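Local coordinates for argininosuccinate lyase (Chelativorans sp., PDB 6RXA), which acts as a C-N lyase of the aspartase/fumarase superfamily, known as EDDS lyase, and probably splits argininosuccinate into fumarate and L-arginine, at residues E362-M367 with I394-K399; Q358-N363 with L434-N439; A66-G71 with G100-K105. The protein carries 2 engineered substitutions. All blocks are in the same frame, centred on the assembly; numbering follows the deposited sequence.

Overall arrangement
The three contacts, each a packing of apolar side chains between a helix and a neighbouring loop, turn or helix, lie toward both ends of this long, mainly helical chain. Contact 3 comes first in sequence: it sets helix 62-79 against the loop after helix 88-99. Contacts 1 and 2 lie together on the opposite side of the chain's centre, about 82 and 76 Å from contact 3 between centres. Their own centres are 11 Å apart; they share Glu362 and Asn363, and Met367 touches Leu434 between them. The end of helix 353-362 packs on the start of helix 436-442, and the turn that follows packs on helix 382-399, while contact 3 meets Gly379 and Asp381 of another subunit.

Contact 1: E362-M367 with I394-K399; sequences ENYSTM and ITAIEK
The phenol ring of Tyr364 is met obliquely by Ala396 CB and Ile397 CG1, while the carbonyl oxygen Glu362 O lies over one face, 4.0 Å above the ring plane and over its centre. Ile397 brings the closer carbon: its CG1 is 3.7 Å from Tyr364 CE2 and also lies near CZ and OH. On the other side of the ring's long axis, Tyr364 CE1 approaches the methyl CB of Ala396 at 4.0 Å, and Tyr364 OH reaches within 3.8 Å of Ala396 C. The aromatic end therefore spans two successive residues of helix 382-399. This is helix-to-turn packing in the C-terminal part of the argininosuccinate lyase fold: helix 353-362 ends, Asn363 leaves helical geometry, and a type I beta turn from Tyr364 to Met367 leads into helix 367-378. Met367 N donates to Tyr364 O at 3.2 Å across that turn. Tyr364 opens it with a positive phi of 85°, and its CG stands anti to the carbonyl carbon (chi1 -49°), which sends the ring toward the neighbouring helix. The hydroxyl finds its polar partner in the backbone beyond Lys399, in a hydrogen bond with Ile401 O. Replacing the tyrosine by an alanine would probably leave Ile401 O without this partner and open a gap beside Ala396 and Ile397. A second subunit adjoins the contact, with its Gln285 packing on Tyr364 and its Arg13 on Ile397.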
ATOM      1  N   GLU A 362      -7.234  20.671  36.951  1.00 18.54           N
ATOM      2  CA  GLU A 362      -8.222  21.669  36.560  1.00 20.18           C
ATOM      3  C   GLU A 362      -9.158  21.264  35.434  1.00 20.05           C
ATOM      4  O   GLU A 362     -10.270  21.794  35.376  1.00 21.05           O
ATOM      5  CB  GLU A 362      -7.529  22.984  36.174  1.00 21.46           C
ATOM      6  CG  GLU A 362      -6.778  23.601  37.330  1.00 23.03           C
ATOM      7  CD  GLU A 362      -6.209  24.971  37.017  1.00 25.19           C
ATOM      8  OE1 GLU A 362      -6.227  25.382  35.841  1.00 25.79           O
ATOM      9  OE2 GLU A 362      -5.751  25.641  37.967  1.00 26.64           O
ATOM     10  N   ASN A 363      -8.773  20.347  34.538  1.00 18.66           N
ATOM     11  CA  ASN A 363      -9.491  20.165  33.280  1.00 18.24           C
ATOM     12  C   ASN A 363     -10.390  18.925  33.227  1.00 19.30           C
ATOM     13  O   ASN A 363     -10.752  18.475  32.134  1.00 20.28           O
ATOM     14  CB  ASN A 363      -8.518  20.154  32.106  1.00 18.46           C
ATOM     15  CG  ASN A 363      -7.886  21.501  31.856  1.00 21.35           C
ATOM     16  OD1 ASN A 363      -8.268  22.500  32.447  1.00 23.08           O
ATOM     17  ND2 ASN A 363      -6.907  21.532  30.960  1.00 22.02           N
ATOM     18  N   TYR A 364     -10.782  18.393  34.369  1.00 18.71           N
ATOM     19  CA  TYR A 364     -11.885  17.434  34.546  1.00 17.78           C
ATOM     20  C   TYR A 364     -11.503  15.983  34.313  1.00 16.50           C
ATOM     21  O   TYR A 364     -12.414  15.116  34.302  1.00 16.10           O
ATOM     22  CB  TYR A 364     -13.148  17.804  33.757  1.00 18.37           C
ATOM     23  CG  TYR A 364     -13.563  19.251  33.954  1.00 20.28           C
ATOM     24  CD1 TYR A 364     -14.053  19.695  35.171  1.00 21.98           C
ATOM     25  CD2 TYR A 364     -13.430  20.175  32.922  1.00 20.77           C
ATOM     26  CE1 TYR A 364     -14.409  21.019  35.355  1.00 22.32           C
ATOM     27  CE2 TYR A 364     -13.784  21.495  33.098  1.00 22.07           C
ATOM     28  CZ  TYR A 364     -14.277  21.909  34.311  1.00 23.18           C
ATOM     29  OH  TYR A 364     -14.634  23.232  34.482  1.00 25.45           O
ATOM     30  N   SER A 365     -10.224  15.649  34.176  1.00 15.52           N
ATOM     31  CA  SER A 365      -9.826  14.250  34.084  1.00 15.48           C
ATOM     32  C   SER A 365     -10.078  13.472  35.376  1.00 16.11           C
ATOM     33  O   SER A 365     -10.030  12.234  35.350  1.00 16.03           O
ATOM     34  CB  SER A 365      -8.356  14.153  33.670  1.00 15.59           C
ATOM     35  OG  SER A 365      -7.502  14.485  34.742  1.00 15.56           O
ATOM     36  N   THR A 366     -10.318  14.150  36.494  1.00 16.17           N
ATOM     37  CA  THR A 366     -10.610  13.476  37.761  1.00 17.18           C
ATOM     38  C   THR A 366     -12.070  13.062  37.900  1.00 18.07           C
ATOM     39  O   THR A 366     -12.447  12.537  38.953  1.00 18.99           O
ATOM     40  CB  THR A 366     -10.208  14.387  38.926  1.00 18.56           C
ATOM     41  OG1 THR A 366     -10.871  15.651  38.776  1.00 18.90           O
ATOM     42  CG2 THR A 366      -8.697  14.594  38.939  1.00 18.80           C
ATOM     43  N   MET A 367     -12.908  13.242  36.878  1.00 17.51           N
ATOM     44  CA  MET A 367     -14.332  12.985  37.064  1.00 18.49           C
ATOM     45  C   MET A 367     -14.658  11.497  37.205  1.00 19.23           C
ATOM     46  O   MET A 367     -15.675  11.157  37.823  1.00 19.54           O
ATOM     47  CB  MET A 367     -15.150  13.607  35.935  1.00 18.40           C
ATOM     48  CG  MET A 367     -15.138  15.119  35.926  1.00 19.75           C
ATOM     49  SD  MET A 367     -15.830  15.838  37.426  1.00 21.15           S
ATOM     50  CE  MET A 367     -14.356  16.537  38.173  1.00 27.96           C
ATOM     51  N   ILE A 394     -20.884  19.752  33.102  1.00 24.50           N
ATOM     52  CA  ILE A 394     -21.582  20.717  32.256  1.00 27.93           C
ATOM     53  C   ILE A 394     -21.790  22.018  33.014  1.00 29.39           C
ATOM     54  O   ILE A 394     -21.494  23.108  32.510  1.00 28.97           O
ATOM     55  CB  ILE A 394     -22.910  20.122  31.755  1.00 29.26           C
ATOM     56  CG1 ILE A 394     -22.619  18.965  30.786  1.00 28.56           C
ATOM     57  CG2 ILE A 394     -23.765  21.185  31.079  1.00 30.57           C
ATOM     58  CD1 ILE A 394     -23.832  18.147  30.423  1.00 28.97           C
ATOM     59  N   THR A 395     -22.277  21.918  34.249  1.00 29.93           N
ATOM     60  CA  THR A 395     -22.496  23.111  35.052  1.00 31.14           C
ATOM     61  C   THR A 395     -21.178  23.800  35.368  1.00 31.38           C
ATOM     62  O   THR A 395     -21.083  25.030  35.286  1.00 30.02           O
ATOM     63  CB  THR A 395     -23.242  22.735  36.329  1.00 37.24           C
ATOM     64  OG1 THR A 395     -24.472  22.080  35.994  1.00 34.84           O
ATOM     65  CG2 THR A 395     -23.542  23.977  37.145  1.00 48.25           C
ATOM     66  N   ALA A 396     -20.139  23.030  35.707  1.00 30.73           N
ATOM     67  CA  ALA A 396     -18.863  23.640  36.063  1.00 29.18           C
ATOM     68  C   ALA A 396     -18.273  24.419  34.893  1.00 29.49           C
ATOM     69  O   ALA A 396     -17.712  25.502  35.081  1.00 30.16           O
ATOM     70  CB  ALA A 396     -17.873  22.576  36.542  1.00 28.02           C
ATOM     71  N   ILE A 397     -18.367  23.873  33.679  1.00 29.53           N
ATOM     72  CA  ILE A 397     -17.864  24.587  32.509  1.00 30.19           C
ATOM     73  C   ILE A 397     -18.663  25.864  32.280  1.00 32.34           C
ATOM     74  O   ILE A 397     -18.095  26.927  31.997  1.00 33.35           O
ATOM     75  CB  ILE A 397     -17.895  23.666  31.279  1.00 28.87           C
ATOM     76  CG1 ILE A 397     -16.920  22.502  31.459  1.00 28.14           C
ATOM     77  CG2 ILE A 397     -17.560  24.452  30.028  1.00 28.02           C
ATOM     78  CD1 ILE A 397     -17.026  21.443  30.368  1.00 25.80           C
ATOM     79  N   GLU A 398     -19.989  25.784  32.401  1.00 34.44           N
ATOM     80  CA  GLU A 398     -20.824  26.962  32.196  1.00 38.23           C
ATOM     81  C   GLU A 398     -20.494  28.063  33.194  1.00 37.03           C
ATOM     82  O   GLU A 398     -20.482  29.247  32.839  1.00 37.96           O
ATOM     83  CB  GLU A 398     -22.299  26.577  32.307  1.00 48.11           C
ATOM     84  CG  GLU A 398     -22.935  26.175  30.995  1.00 62.61           C
ATOM     85  CD  GLU A 398     -24.171  25.319  31.187  1.00 74.05           C
ATOM     86  OE1 GLU A 398     -24.722  25.296  32.309  1.00 75.88           O
ATOM     87  OE2 GLU A 398     -24.586  24.660  30.211  1.00 77.94           O
ATOM     88  N   LYS A 399     -20.228  27.696  34.447  1.00 35.75           N
ATOM     89  CA  LYS A 399     -19.956  28.669  35.496  1.00 36.42           C
ATOM     90  C   LYS A 399     -18.478  29.020  35.627  1.00 37.28           C
ATOM     91  O   LYS A 399     -18.134  29.873  36.451  1.00 38.79           O
ATOM     92  CB  LYS A 399     -20.463  28.146  36.842  1.00 38.62           C
ATOM     93  CG  LYS A 399     -21.975  28.031  36.956  1.00 42.09           C
ATOM     94  CD  LYS A 399     -22.349  27.273  38.227  1.00 49.74           C
ATOM     95  CE  LYS A 399     -23.408  28.002  39.035  1.00 63.14           C
ATOM     96  NZ  LYS A 399     -24.759  27.838  38.444  1.00 71.98           N
TER

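Contact 2: Q358-N363 with L434-N439; sequences QYAAEN and LDPWQN
Pro436 presents its ring to the last turn of helix 353-362, meeting Ala360 and Ala361. From the backbone outward, Pro436 CB lies 3.9 Å from Ala360 CB and just as near the carbonyl oxygen Ala360 O. One bond further, Pro436 CG rests 3.8 Å from Ala361 CA and touches the CB methyl of the same alanine. Val155 of strand 153-158 also packs on Ala360.

Proline here is the first residue of helix 436-442, where its missing N-H costs the helix no bond. Asp435 is the N-cap: its OD1 accepts weak bonds from Trp437 N and Gln438 N. Asp435 O in turn takes Asn439 N at 3.0 Å and the amide Asn439 ND2 at 2.9 Å, the latter reaching it from above the carbonyl plane. Beside the apolar patch a water donates to both Ala361 O, at 3.0 Å, and Leu434 O, at 2.6 Å, so two carbonyls are joined through solvent. With no direct hydrogen bond between the segments, the pairing depends on the complementary shape of small aliphatic groups, and the water is the one polar link found between them.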
ATOM      1  N   GLN A 358      -1.216  21.138  36.622  1.00 16.82           N
ATOM      2  CA  GLN A 358      -2.334  22.072  36.533  1.00 17.47           C
ATOM      3  C   GLN A 358      -3.463  21.498  35.686  1.00 16.63           C
ATOM      4  O   GLN A 358      -4.629  21.504  36.094  1.00 17.40           O
ATOM      5  CB  GLN A 358      -1.868  23.399  35.935  1.00 20.59           C
ATOM      6  CG  GLN A 358      -2.978  24.410  35.755  1.00 28.84           C
ATOM      7  CD  GLN A 358      -2.498  25.720  35.160  1.00 43.45           C
ATOM      8  OE1 GLN A 358      -1.352  25.837  34.719  1.00 37.67           O
ATOM      9  NE2 GLN A 358      -3.375  26.715  35.144  1.00 61.62           N
ATOM     10  N   TYR A 359      -3.145  21.021  34.484  1.00 15.70           N
ATOM     11  CA  TYR A 359      -4.177  20.426  33.649  1.00 15.78           C
ATOM     12  C   TYR A 359      -4.854  19.266  34.372  1.00 16.04           C
ATOM     13  O   TYR A 359      -6.084  19.157  34.375  1.00 16.28           O
ATOM     14  CB  TYR A 359      -3.583  19.930  32.340  1.00 15.93           C
ATOM     15  CG  TYR A 359      -3.163  21.003  31.370  1.00 18.77           C
ATOM     16  CD1 TYR A 359      -3.485  22.336  31.565  1.00 21.71           C
ATOM     17  CD2 TYR A 359      -2.427  20.677  30.257  1.00 17.53           C
ATOM     18  CE1 TYR A 359      -3.088  23.311  30.649  1.00 20.55           C
ATOM     19  CE2 TYR A 359      -2.048  21.632  29.342  1.00 17.14           C
ATOM     20  CZ  TYR A 359      -2.363  22.936  29.533  1.00 18.17           C
ATOM     21  OH  TYR A 359      -1.956  23.886  28.610  1.00 18.84           O
ATOM     22  N   ALA A 360      -4.060  18.388  34.995  1.00 15.43           N
ATOM     23  CA  ALA A 360      -4.640  17.229  35.673  1.00 16.43           C
ATOM     24  C   ALA A 360      -5.616  17.655  36.762  1.00 17.39           C
ATOM     25  O   ALA A 360      -6.655  17.012  36.965  1.00 18.01           O
ATOM     26  CB  ALA A 360      -3.538  16.349  36.264  1.00 16.50           C
ATOM     27  N   ALA A 361      -5.299  18.739  37.476  1.00 17.16           N
ATOM     28  CA  ALA A 361      -6.130  19.201  38.570  1.00 17.68           C
ATOM     29  C   ALA A 361      -7.331  20.009  38.101  1.00 18.09           C
ATOM     30  O   ALA A 361      -8.361  20.029  38.789  1.00 18.67           O
ATOM     31  CB  ALA A 361      -5.305  20.086  39.506  1.00 18.03           C
ATOM     32  N   GLU A 362      -7.234  20.671  36.951  1.00 18.54           N
ATOM     33  CA  GLU A 362      -8.222  21.669  36.560  1.00 20.18           C
ATOM     34  C   GLU A 362      -9.158  21.264  35.434  1.00 20.05           C
ATOM     35  O   GLU A 362     -10.270  21.794  35.376  1.00 21.05           O
ATOM     36  CB  GLU A 362      -7.529  22.984  36.174  1.00 21.46           C
ATOM     37  CG  GLU A 362      -6.778  23.601  37.330  1.00 23.03           C
ATOM     38  CD  GLU A 362      -6.209  24.971  37.017  1.00 25.19           C
ATOM     39  OE1 GLU A 362      -6.227  25.382  35.841  1.00 25.79           O
ATOM     40  OE2 GLU A 362      -5.751  25.641  37.967  1.00 26.64           O
ATOM     41  N   ASN A 363      -8.773  20.347  34.538  1.00 18.66           N
ATOM     42  CA  ASN A 363      -9.491  20.165  33.280  1.00 18.24           C
ATOM     43  C   ASN A 363     -10.390  18.925  33.227  1.00 19.30           C
ATOM     44  O   ASN A 363     -10.752  18.475  32.134  1.00 20.28           O
ATOM     45  CB  ASN A 363      -8.518  20.154  32.106  1.00 18.46           C
ATOM     46  CG  ASN A 363      -7.886  21.501  31.856  1.00 21.35           C
ATOM     47  OD1 ASN A 363      -8.268  22.500  32.447  1.00 23.08           O
ATOM     48  ND2 ASN A 363      -6.907  21.532  30.960  1.00 22.02           N
ATOM     49  N   LEU A 434     -11.188  14.392  43.777  1.00 24.04           N
ATOM     50  CA  LEU A 434     -10.740  15.356  42.780  1.00 25.30           C
ATOM     51  C   LEU A 434      -9.250  15.653  42.857  1.00 24.34           C
ATOM     52  O   LEU A 434      -8.742  16.440  42.047  1.00 25.26           O
ATOM     53  CB  LEU A 434     -11.507  16.671  42.941  1.00 28.88           C
ATOM     54  CG  LEU A 434     -13.017  16.608  42.771  1.00 32.15           C
ATOM     55  CD1 LEU A 434     -13.634  17.971  43.110  1.00 34.32           C
ATOM     56  CD2 LEU A 434     -13.410  16.186  41.373  1.00 33.41           C
ATOM     57  N   ASP A 435      -8.537  15.058  43.796  1.00 22.75           N
ATOM     58  CA  ASP A 435      -7.104  15.284  43.931  1.00 22.03           C
ATOM     59  C   ASP A 435      -6.407  14.422  42.890  1.00 21.38           C
ATOM     60  O   ASP A 435      -6.482  13.187  42.973  1.00 21.36           O
ATOM     61  CB  ASP A 435      -6.684  14.875  45.342  1.00 23.08           C
ATOM     62  CG  ASP A 435      -5.201  15.062  45.594  1.00 24.83           C
ATOM     63  OD1 ASP A 435      -4.395  14.981  44.648  1.00 25.16           O
ATOM     64  OD2 ASP A 435      -4.832  15.271  46.772  1.00 26.85           O
ATOM     65  N   PRO A 436      -5.734  15.005  41.885  1.00 20.95           N
ATOM     66  CA  PRO A 436      -5.199  14.165  40.804  1.00 19.74           C
ATOM     67  C   PRO A 436      -4.113  13.214  41.259  1.00 18.90           C
ATOM     68  O   PRO A 436      -3.939  12.151  40.649  1.00 19.72           O
ATOM     69  CB  PRO A 436      -4.674  15.183  39.776  1.00 20.13           C
ATOM     70  CG  PRO A 436      -4.396  16.414  40.578  1.00 22.23           C
ATOM     71  CD  PRO A 436      -5.404  16.435  41.691  1.00 22.86           C
ATOM     72  N   TRP A 437      -3.345  13.572  42.292  1.00 18.67           N
ATOM     73  CA  TRP A 437      -2.342  12.641  42.789  1.00 17.97           C
ATOM     74  C   TRP A 437      -3.007  11.447  43.462  1.00 17.24           C
ATOM     75  O   TRP A 437      -2.541  10.311  43.308  1.00 17.22           O
ATOM     76  CB  TRP A 437      -1.377  13.339  43.748  1.00 19.02           C
ATOM     77  CG  TRP A 437      -0.256  12.436  44.191  1.00 20.63           C
ATOM     78  CD1 TRP A 437       0.060  12.073  45.470  1.00 24.33           C
ATOM     79  CD2 TRP A 437       0.676  11.760  43.343  1.00 20.87           C
ATOM     80  NE1 TRP A 437       1.142  11.218  45.469  1.00 24.55           N
ATOM     81  CE2 TRP A 437       1.540  11.017  44.172  1.00 21.99           C
ATOM     82  CE3 TRP A 437       0.871  11.717  41.956  1.00 21.84           C
ATOM     83  CZ2 TRP A 437       2.577  10.238  43.663  1.00 22.84           C
ATOM     84  CZ3 TRP A 437       1.901  10.945  41.457  1.00 23.76           C
ATOM     85  CH2 TRP A 437       2.738  10.216  42.306  1.00 23.47           C
ATOM     86  N   GLN A 438      -4.104  11.680  44.193  1.00 18.48           N
ATOM     87  CA  GLN A 438      -4.863  10.555  44.737  1.00 18.79           C
ATOM     88  C   GLN A 438      -5.465   9.698  43.629  1.00 18.67           C
ATOM     89  O   GLN A 438      -5.615   8.483  43.804  1.00 19.35           O
ATOM     90  CB  GLN A 438      -5.939  11.017  45.719  1.00 21.01           C
ATOM     91  CG  GLN A 438      -5.381  11.696  46.958  1.00 28.57           C
ATOM     92  CD  GLN A 438      -4.420  10.820  47.741  1.00 47.40           C
ATOM     93  OE1 GLN A 438      -4.712   9.663  48.037  1.00 57.10           O
ATOM     94  NE2 GLN A 438      -3.263  11.373  48.074  1.00 56.25           N
ATOM     95  N   ASN A 439      -5.827  10.301  42.485  1.00 19.07           N
ATOM     96  CA  ASN A 439      -6.291   9.492  41.359  1.00 18.16           C
ATOM     97  C   ASN A 439      -5.197   8.522  40.928  1.00 18.05           C
ATOM     98  O   ASN A 439      -5.470   7.364  40.586  1.00 19.15           O
ATOM     99  CB  ASN A 439      -6.661  10.367  40.151  1.00 17.68           C
ATOM    100  CG  ASN A 439      -8.051  10.943  40.230  1.00 18.91           C
ATOM    101  OD1 ASN A 439      -8.842  10.787  39.301  1.00 20.18           O
ATOM    102  ND2 ASN A 439      -8.345  11.637  41.309  1.00 19.41           N
TER
HETATM  103  O   HOH W   1      -9.810  17.782  40.037  1.00 23.64           O

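Contact 3: A66-G71 with G100-K105; sequences ATILSG and GSVAGK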
ATOM      1  N   ALA A  66      44.345 -21.685  -3.430  1.00 20.13           N
ATOM      2  CA  ALA A  66      45.207 -20.572  -3.059  1.00 19.77           C
ATOM      3  C   ALA A  66      45.266 -19.528  -4.164  1.00 20.04           C
ATOM      4  O   ALA A  66      45.247 -18.324  -3.889  1.00 20.17           O
ATOM      5  CB  ALA A  66      46.617 -21.079  -2.752  1.00 20.59           C
ATOM      6  N   THR A  67      45.371 -19.974  -5.420  1.00 19.54           N
ATOM      7  CA  THR A  67      45.423 -19.038  -6.537  1.00 20.70           C
ATOM      8  C   THR A  67      44.156 -18.196  -6.598  1.00 20.66           C
ATOM      9  O   THR A  67      44.215 -16.967  -6.736  1.00 20.90           O
ATOM     10  CB  THR A  67      45.625 -19.801  -7.843  1.00 21.87           C
ATOM     11  OG1 THR A  67      46.836 -20.565  -7.771  1.00 22.98           O
ATOM     12  CG2 THR A  67      45.697 -18.821  -8.995  1.00 22.69           C
ATOM     13  N   ILE A  68      42.995 -18.846  -6.475  1.00 20.20           N
ATOM     14  CA  ILE A  68      41.718 -18.142  -6.480  1.00 19.40           C
ATOM     15  C   ILE A  68      41.632 -17.169  -5.308  1.00 19.70           C
ATOM     16  O   ILE A  68      41.307 -15.990  -5.484  1.00 19.37           O
ATOM     17  CB  ILE A  68      40.559 -19.155  -6.463  1.00 19.21           C
ATOM     18  CG1 ILE A  68      40.525 -19.942  -7.777  1.00 20.09           C
ATOM     19  CG2 ILE A  68      39.231 -18.439  -6.244  1.00 18.96           C
ATOM     20  CD1 ILE A  68      39.643 -21.177  -7.749  1.00 20.52           C
ATOM     21  N   LEU A  69      41.916 -17.650  -4.091  1.00 19.29           N
ATOM     22  CA  LEU A  69      41.729 -16.823  -2.903  1.00 18.69           C
ATOM     23  C   LEU A  69      42.627 -15.590  -2.925  1.00 19.02           C
ATOM     24  O   LEU A  69      42.193 -14.496  -2.543  1.00 19.90           O
ATOM     25  CB  LEU A  69      41.948 -17.645  -1.630  1.00 19.04           C
ATOM     26  CG  LEU A  69      40.942 -18.768  -1.381  1.00 20.10           C
ATOM     27  CD1 LEU A  69      41.423 -19.711  -0.300  1.00 21.81           C
ATOM     28  CD2 LEU A  69      39.589 -18.175  -0.985  1.00 19.81           C
ATOM     29  N   SER A  70      43.884 -15.738  -3.359  1.00 19.61           N
ATOM     30  CA  SER A  70      44.738 -14.562  -3.493  1.00 21.43           C
ATOM     31  C   SER A  70      44.190 -13.607  -4.550  1.00 20.94           C
ATOM     32  O   SER A  70      44.246 -12.384  -4.382  1.00 21.66           O
ATOM     33  CB  SER A  70      46.167 -14.980  -3.834  1.00 27.67           C
ATOM     34  OG  SER A  70      46.798 -15.560  -2.712  1.00 37.16           O
ATOM     35  N   GLY A  71      43.642 -14.147  -5.641  1.00 19.97           N
ATOM     36  CA  GLY A  71      43.037 -13.292  -6.650  1.00 19.60           C
ATOM     37  C   GLY A  71      41.828 -12.532  -6.144  1.00 19.67           C
ATOM     38  O   GLY A  71      41.606 -11.376  -6.523  1.00 20.55           O
ATOM     39  N   GLY A 100      44.023 -15.860 -14.312  1.00 23.79           N
ATOM     40  CA  GLY A 100      43.894 -16.858 -15.350  1.00 26.25           C
ATOM     41  C   GLY A 100      42.591 -17.624 -15.269  1.00 25.95           C
ATOM     42  O   GLY A 100      41.702 -17.343 -14.456  1.00 24.26           O
ATOM     43  N   SER A 101      42.495 -18.644 -16.129  1.00 25.51           N
ATOM     44  CA  SER A 101      41.231 -19.333 -16.341  1.00 25.97           C
ATOM     45  C   SER A 101      40.736 -20.096 -15.116  1.00 23.94           C
ATOM     46  O   SER A 101      39.533 -20.364 -15.027  1.00 24.13           O
ATOM     47  CB  SER A 101      41.363 -20.277 -17.535  1.00 32.12           C
ATOM     48  OG  SER A 101      42.366 -21.247 -17.284  1.00 39.30           O
ATOM     49  N   VAL A 102      41.617 -20.455 -14.178  1.00 23.18           N
ATOM     50  CA  VAL A 102      41.186 -21.123 -12.950  1.00 24.44           C
ATOM     51  C   VAL A 102      40.150 -20.307 -12.187  1.00 23.55           C
ATOM     52  O   VAL A 102      39.418 -20.856 -11.352  1.00 23.32           O
ATOM     53  CB  VAL A 102      42.412 -21.459 -12.070  1.00 25.97           C
ATOM     54  CG1 VAL A 102      42.985 -20.202 -11.424  1.00 24.43           C
ATOM     55  CG2 VAL A 102      42.037 -22.499 -11.013  1.00 28.87           C
ATOM     56  N   ALA A 103      40.074 -19.000 -12.448  1.00 21.35           N
ATOM     57  CA  ALA A 103      39.046 -18.167 -11.832  1.00 20.58           C
ATOM     58  C   ALA A 103      37.663 -18.761 -12.030  1.00 20.98           C
ATOM     59  O   ALA A 103      36.805 -18.673 -11.145  1.00 21.71           O
ATOM     60  CB  ALA A 103      39.081 -16.764 -12.440  1.00 21.10           C
ATOM     61  N   GLY A 104      37.416 -19.344 -13.205  1.00 22.17           N
ATOM     62  CA  GLY A 104      36.107 -19.894 -13.510  1.00 23.34           C
ATOM     63  C   GLY A 104      35.698 -21.035 -12.608  1.00 23.53           C
ATOM     64  O   GLY A 104      34.500 -21.312 -12.458  1.00 23.94           O
ATOM     65  N   LYS A 105      36.664 -21.702 -11.988  1.00 21.76           N
ATOM     66  CA  LYS A 105      36.339 -22.828 -11.129  1.00 21.01           C
ATOM     67  C   LYS A 105      35.678 -22.403  -9.834  1.00 20.44           C
ATOM     68  O   LYS A 105      35.108 -23.256  -9.146  1.00 21.76           O
ATOM     69  CB  LYS A 105      37.598 -23.649 -10.830  1.00 22.84           C
ATOM     70  CG  LYS A 105      38.121 -24.394 -12.044  1.00 25.28           C
ATOM     71  CD  LYS A 105      39.071 -25.519 -11.642  1.00 31.61           C
ATOM     72  CE  LYS A 105      39.498 -26.335 -12.848  1.00 43.00           C
ATOM     73  NZ  LYS A 105      40.276 -27.534 -12.435  1.00 48.82           N
TER
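In the N-terminal helical region, consistent with the first domain of the aspartase/fumarase fold, helix 62-79 packs through Thr67 and Ile68 against Val102 and Lys105 in the helically wound loop that follows helix 88-99. Gly100 ends that preceding helix with a phi of 101°, a conformation in which any CB would press on the carbonyl oxygen of the residue before it. From there the backbone coils tightly, each bond spanning three residues: Ala103 N to Gly100 O, Gly104 N to Ser101 O and Lys105 N to Val102 O, the last at 3.0 Å. The two backbones come nearest at Ile68 and Ala103, whose CA atoms are 6.0 Å apart.

Methyl groups carry much of the contact. Thr67 CG2 meets Val102 CG1 at 3.9 Å; because CG2 stands anti to the backbone N, the hydroxyl OG1 is turned beside that N and is hydrogen-bonded to Glu63 O one helical turn earlier. Ile68 leaves its helix across the line to the loop, but its extended end (chi2 166°) carries CD1 inward. There CD1 lies 3.6 Å from Val102 O, the carbonyl already engaged by Lys105 N, and 4.3 Å from Val102 CG2. Leu60, Val51 and Met106 also pack on Ile68, which is buried. A third subunit also packs on the loop, its Gly379 on Lys105 and its Asp381 on Ser101. The stretched chain of Lys105 leads away to a salt bridge between NZ and Glu64 OE2, leaving its CB 4.4 Å from Ile68 CD1.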